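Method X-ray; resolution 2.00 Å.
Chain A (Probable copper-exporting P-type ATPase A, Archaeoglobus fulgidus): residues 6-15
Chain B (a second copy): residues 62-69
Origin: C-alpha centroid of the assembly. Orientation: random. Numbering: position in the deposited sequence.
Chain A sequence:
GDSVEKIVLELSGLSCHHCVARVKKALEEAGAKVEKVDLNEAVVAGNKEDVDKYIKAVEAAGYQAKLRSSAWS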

ATOM      1  N   LYS A   6      16.230 -13.925 -11.569  1.00 26.03           N
ATOM      2  CA  LYS A   6      15.093 -13.175 -11.066  1.00 26.76           C
ATOM      3  C   LYS A   6      14.478 -13.981  -9.929  1.00 26.70           C
ATOM      4  O   LYS A   6      14.115 -15.150 -10.096  1.00 25.82           O
ATOM      5  CB  LYS A   6      14.056 -12.950 -12.168  1.00 28.16           C
ATOM      6  CG  LYS A   6      12.812 -12.213 -11.682  1.00 31.32           C
ATOM      7  CD  LYS A   6      11.770 -12.064 -12.778  1.00 33.02           C
ATOM      8  CE  LYS A   6      12.259 -11.150 -13.889  1.00 35.95           C
ATOM      9  NZ  LYS A   6      11.238 -10.981 -14.967  1.00 38.39           N
ATOM     10  N   ILE A   7      14.379 -13.341  -8.771  1.00 25.17           N
ATOM     11  CA  ILE A   7      13.827 -13.959  -7.575  1.00 24.60           C
ATOM     12  C   ILE A   7      12.621 -13.133  -7.131  1.00 22.92           C
ATOM     13  O   ILE A   7      12.725 -11.918  -6.977  1.00 20.28           O
ATOM     14  CB  ILE A   7      14.889 -13.986  -6.444  1.00 26.78           C
ATOM     15  CG1 ILE A   7      16.046 -14.909  -6.851  1.00 27.45           C
ATOM     16  CG2 ILE A   7      14.259 -14.444  -5.129  1.00 25.51           C
ATOM     17  CD1 ILE A   7      17.266 -14.806  -5.953  1.00 27.25           C
ATOM     18  N   VAL A   8      11.484 -13.794  -6.934  1.00 22.51           N
ATOM     19  CA  VAL A   8      10.263 -13.102  -6.523  1.00 24.20           C
ATOM     20  C   VAL A   8       9.847 -13.486  -5.110  1.00 24.05           C
ATOM     21  O   VAL A   8       9.704 -14.671  -4.792  1.00 24.57           O
ATOM     22  CB  VAL A   8       9.085 -13.418  -7.480  1.00 24.20           C
ATOM     23  CG1 VAL A   8       7.828 -12.673  -7.032  1.00 23.01           C
ATOM     24  CG2 VAL A   8       9.454 -13.025  -8.902  1.00 26.25           C
ATOM     25  N   LEU A   9       9.655 -12.479  -4.264  1.00 23.50           N
ATOM     26  CA  LEU A   9       9.245 -12.720  -2.885  1.00 24.24           C
ATOM     27  C   LEU A   9       7.882 -12.086  -2.635  1.00 23.83           C
ATOM     28  O   LEU A   9       7.662 -10.929  -2.982  1.00 23.82           O
ATOM     29  CB  LEU A   9      10.243 -12.100  -1.903  1.00 24.72           C
ATOM     30  CG  LEU A   9      11.742 -12.375  -2.004  1.00 25.02           C
ATOM     31  CD1 LEU A   9      12.442 -11.614  -0.888  1.00 24.71           C
ATOM     32  CD2 LEU A   9      12.029 -13.869  -1.895  1.00 24.28           C
ATOM     33  N   GLU A  10       6.966 -12.838  -2.036  1.00 24.54           N
ATOM     34  CA  GLU A  10       5.656 -12.284  -1.715  1.00 26.43           C
ATOM     35  C   GLU A  10       5.817 -11.558  -0.386  1.00 24.29           C
ATOM     36  O   GLU A  10       6.393 -12.101   0.554  1.00 23.12           O
ATOM     37  CB  GLU A  10       4.609 -13.393  -1.596  1.00 30.18           C
ATOM     38  CG  GLU A  10       4.321 -14.072  -2.925  1.00 36.80           C
ATOM     39  CD  GLU A  10       4.015 -13.066  -4.023  1.00 40.75           C
ATOM     40  OE1 GLU A  10       2.932 -12.442  -3.989  1.00 43.42           O
ATOM     41  OE2 GLU A  10       4.871 -12.893  -4.916  1.00 44.41           O
ATOM     42  N   LEU A  11       5.324 -10.326  -0.315  1.00 23.76           N
ATOM     43  CA  LEU A  11       5.443  -9.534   0.906  1.00 23.33           C
ATOM     44  C   LEU A  11       4.114  -9.352   1.637  1.00 22.43           C
ATOM     45  O   LEU A  11       3.049  -9.467   1.041  1.00 21.19           O
ATOM     46  CB  LEU A  11       6.004  -8.145   0.581  1.00 24.65           C
ATOM     47  CG  LEU A  11       7.296  -8.032  -0.235  1.00 25.15           C
ATOM     48  CD1 LEU A  11       7.614  -6.563  -0.464  1.00 23.51           C
ATOM     49  CD2 LEU A  11       8.442  -8.717   0.497  1.00 25.54           C
ATOM     50  N   SER A  12       4.201  -9.076   2.936  1.00 23.22           N
ATOM     51  CA  SER A  12       3.033  -8.805   3.768  1.00 23.56           C
ATOM     52  C   SER A  12       3.500  -7.902   4.909  1.00 22.95           C
ATOM     53  O   SER A  12       4.683  -7.909   5.275  1.00 22.09           O
ATOM     54  CB  SER A  12       2.422 -10.098   4.322  1.00 23.93           C
ATOM     55  OG  SER A  12       3.307 -10.752   5.205  1.00 28.59           O
ATOM     56  N   GLY A  13       2.578  -7.116   5.458  1.00 21.30           N
ATOM     57  CA  GLY A  13       2.931  -6.209   6.533  1.00 17.88           C
ATOM     58  C   GLY A  13       3.016  -4.775   6.043  1.00 19.48           C
ATOM     59  O   GLY A  13       3.477  -3.887   6.769  1.00 18.32           O
ATOM     60  N   LEU A  14       2.565  -4.537   4.814  1.00 17.47           N
ATOM     61  CA  LEU A  14       2.625  -3.192   4.234  1.00 20.81           C
ATOM     62  C   LEU A  14       1.250  -2.597   3.929  1.00 18.93           C
ATOM     63  O   LEU A  14       1.142  -1.442   3.517  1.00 18.26           O
ATOM     64  CB  LEU A  14       3.445  -3.204   2.935  1.00 22.19           C
ATOM     65  CG  LEU A  14       4.915  -3.652   2.920  1.00 25.16           C
ATOM     66  CD1 LEU A  14       5.728  -2.732   3.789  1.00 30.55           C
ATOM     67  CD2 LEU A  14       5.043  -5.080   3.406  1.00 25.71           C
ATOM     68  N   SER A  15       0.199  -3.380   4.130  1.00 20.29           N
ATOM     69  CA  SER A  15      -1.136  -2.896   3.826  1.00 20.93           C
ATOM     70  C   SER A  15      -2.166  -3.217   4.890  1.00 20.77           C
ATOM     71  O   SER A  15      -1.976  -4.109   5.726  1.00 20.73           O
ATOM     72  CB  SER A  15      -1.585  -3.476   2.488  1.00 23.22           C
ATOM     73  OG  SER A  15      -1.350  -4.869   2.465  1.00 25.61           O
TER
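Chain B 62-69: GYQAKLRS

An antiparallel strand pairing between two copies of one protein shows how a backbone ladder fixes register while side chains sort onto two faces. Chain B runs against strand 6-12 of chain A, their N-to-C directions 144° apart and their axes approaching to 4.4 Å. The segment enters at Gly B62, whose positive phi (111°) closes a Schellman motif after a helix; its O receives a hydrogen bond from a water (2.9 Å) that also donates to Gly A13 O (3.0 Å), bridging the chains just before the ladder begins.

Tyr B63 is the first extended residue of the segment (phi/psi -131/-171), and its CA-to-CB bond points toward chain A. Gly A13 O meets the edge of its ring, 3.5 Å from CD2, and Leu A14 CD1 packs 3.4 Å from CE2.

With Gln B64 the strand proper starts. It forms a hydrogen-bonded pair with Ser A12: Gln B64 N donates to Ser A12 O (3.1 Å), and Ser A12 N to Gln B64 O (3.2 Å). Ala B65 follows as a non-hydrogen-bonded partner of Leu A11, their CA atoms 4.7 Å apart; its CB lies 4.1 Å from Leu A11 CD2, and its CA makes a CA-H...O contact of 3.3 Å with Glu A10 O. Lys B66 restores the reciprocal pattern, its N donating to Glu A10 O (3.0 Å) and its O accepting from Glu A10 N (2.7 Å); its side chain starts on the face it shares with Glu A10 and Gln B64, and, extended with every chi t, carries NZ off beyond the reach of the chain A stretch.

Leu B67 returns to the face of Ala B65, its CD1 4.2 Å from both Leu A9 CD2 and Ile A7 CG2. Finally, Arg B68 N donates to Val A8 O (3.0 Å), and a water accepts from Val A8 N (2.9 Å) and donates to Arg B68 O (3.0 Å), so that solvent completes the pair. Beyond it, Ser B69 makes no contact with the chain A stretch.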

ATOM      1  N   GLY B  62      11.325  -5.520   9.572  1.00 24.58           N
ATOM      2  CA  GLY B  62      10.014  -5.360  10.177  1.00 24.40           C
ATOM      3  C   GLY B  62       8.832  -5.890   9.383  1.00 23.95           C
ATOM      4  O   GLY B  62       7.684  -5.585   9.699  1.00 23.06           O
ATOM      5  N   TYR B  63       9.090  -6.690   8.356  1.00 22.71           N
ATOM      6  CA  TYR B  63       7.991  -7.212   7.557  1.00 22.48           C
ATOM      7  C   TYR B  63       8.083  -8.713   7.354  1.00 23.17           C
ATOM      8  O   TYR B  63       8.916  -9.378   7.960  1.00 24.37           O
ATOM      9  CB  TYR B  63       7.956  -6.485   6.217  1.00 23.87           C
ATOM     10  CG  TYR B  63       8.098  -4.996   6.398  1.00 23.72           C
ATOM     11  CD1 TYR B  63       9.355  -4.395   6.388  1.00 23.88           C
ATOM     12  CD2 TYR B  63       6.984  -4.197   6.668  1.00 23.40           C
ATOM     13  CE1 TYR B  63       9.505  -3.038   6.647  1.00 24.64           C
ATOM     14  CE2 TYR B  63       7.122  -2.831   6.930  1.00 23.63           C
ATOM     15  CZ  TYR B  63       8.388  -2.261   6.920  1.00 22.93           C
ATOM     16  OH  TYR B  63       8.545  -0.921   7.191  1.00 23.98           O
ATOM     17  N   GLN B  64       7.224  -9.242   6.494  1.00 23.04           N
ATOM     18  CA  GLN B  64       7.210 -10.673   6.223  1.00 23.98           C
ATOM     19  C   GLN B  64       7.465 -10.927   4.745  1.00 22.42           C
ATOM     20  O   GLN B  64       7.005 -10.166   3.892  1.00 18.93           O
ATOM     21  CB  GLN B  64       5.857 -11.252   6.628  1.00 26.82           C
ATOM     22  CG  GLN B  64       5.444 -10.857   8.043  1.00 32.36           C
ATOM     23  CD  GLN B  64       4.018 -11.249   8.365  1.00 35.46           C
ATOM     24  OE1 GLN B  64       3.675 -12.434   8.379  1.00 36.67           O
ATOM     25  NE2 GLN B  64       3.173 -10.252   8.623  1.00 34.51           N
ATOM     26  N   ALA B  65       8.210 -11.987   4.452  1.00 21.99           N
ATOM     27  CA  ALA B  65       8.522 -12.342   3.074  1.00 21.85           C
ATOM     28  C   ALA B  65       8.472 -13.852   2.896  1.00 23.33           C
ATOM     29  O   ALA B  65       8.812 -14.612   3.803  1.00 21.84           O
ATOM     30  CB  ALA B  65       9.891 -11.811   2.692  1.00 20.39           C
ATOM     31  N   LYS B  66       8.038 -14.276   1.717  1.00 25.27           N
ATOM     32  CA  LYS B  66       7.925 -15.687   1.391  1.00 26.37           C
ATOM     33  C   LYS B  66       8.343 -15.878  -0.061  1.00 27.06           C
ATOM     34  O   LYS B  66       7.935 -15.108  -0.934  1.00 25.08           O
ATOM     35  CB  LYS B  66       6.475 -16.139   1.572  1.00 30.44           C
ATOM     36  CG  LYS B  66       6.189 -17.552   1.107  1.00 35.60           C
ATOM     37  CD  LYS B  66       4.695 -17.853   1.144  1.00 37.87           C
ATOM     38  CE  LYS B  66       4.403 -19.257   0.622  1.00 40.74           C
ATOM     39  NZ  LYS B  66       2.941 -19.548   0.587  1.00 41.81           N
ATOM     40  N   LEU B  67       9.158 -16.897  -0.322  1.00 26.10           N
ATOM     41  CA  LEU B  67       9.587 -17.165  -1.688  1.00 26.54           C
ATOM     42  C   LEU B  67       8.397 -17.643  -2.513  1.00 25.85           C
ATOM     43  O   LEU B  67       7.595 -18.456  -2.058  1.00 25.80           O
ATOM     44  CB  LEU B  67      10.678 -18.243  -1.721  1.00 26.69           C
ATOM     45  CG  LEU B  67      11.079 -18.703  -3.133  1.00 26.85           C
ATOM     46  CD1 LEU B  67      11.825 -17.586  -3.853  1.00 23.58           C
ATOM     47  CD2 LEU B  67      11.950 -19.950  -3.048  1.00 26.23           C
ATOM     48  N   ARG B  68       8.280 -17.120  -3.725  1.00 26.99           N
ATOM     49  CA  ARG B  68       7.213 -17.527  -4.631  1.00 28.56           C
ATOM     50  C   ARG B  68       7.873 -18.403  -5.696  1.00 27.27           C
ATOM     51  O   ARG B  68       8.690 -17.918  -6.475  1.00 28.44           O
ATOM     52  CB  ARG B  68       6.580 -16.302  -5.297  1.00 31.99           C
ATOM     53  CG  ARG B  68       5.449 -16.641  -6.253  1.00 38.23           C
ATOM     54  CD  ARG B  68       4.937 -15.408  -6.974  1.00 42.79           C
ATOM     55  NE  ARG B  68       3.760 -15.703  -7.786  1.00 48.02           N
ATOM     56  CZ  ARG B  68       3.214 -14.851  -8.648  1.00 50.68           C
ATOM     57  NH1 ARG B  68       3.740 -13.643  -8.814  1.00 51.46           N
ATOM     58  NH2 ARG B  68       2.141 -15.203  -9.346  1.00 51.48           N
ATOM     59  N   SER B  69       7.546 -19.689  -5.723  1.00 26.18           N
ATOM     60  CA  SER B  69       8.143 -20.571  -6.723  1.00 25.44           C
ATOM     61  C   SER B  69       7.377 -21.876  -6.893  1.00 23.47           C
ATOM     62  O   SER B  69       6.485 -22.193  -6.110  1.00 22.62           O
ATOM     63  CB  SER B  69       9.592 -20.895  -6.358  1.00 27.98           C
ATOM     64  OG  SER B  69       9.647 -21.924  -5.391  1.00 30.44           O
TER
HETATM   65  O   HOH W   1      11.244 -16.619  -7.254  1.00 24.30           O
HETATM   66  O   HOH W   2       4.871  -4.995   9.168  1.00 20.97           O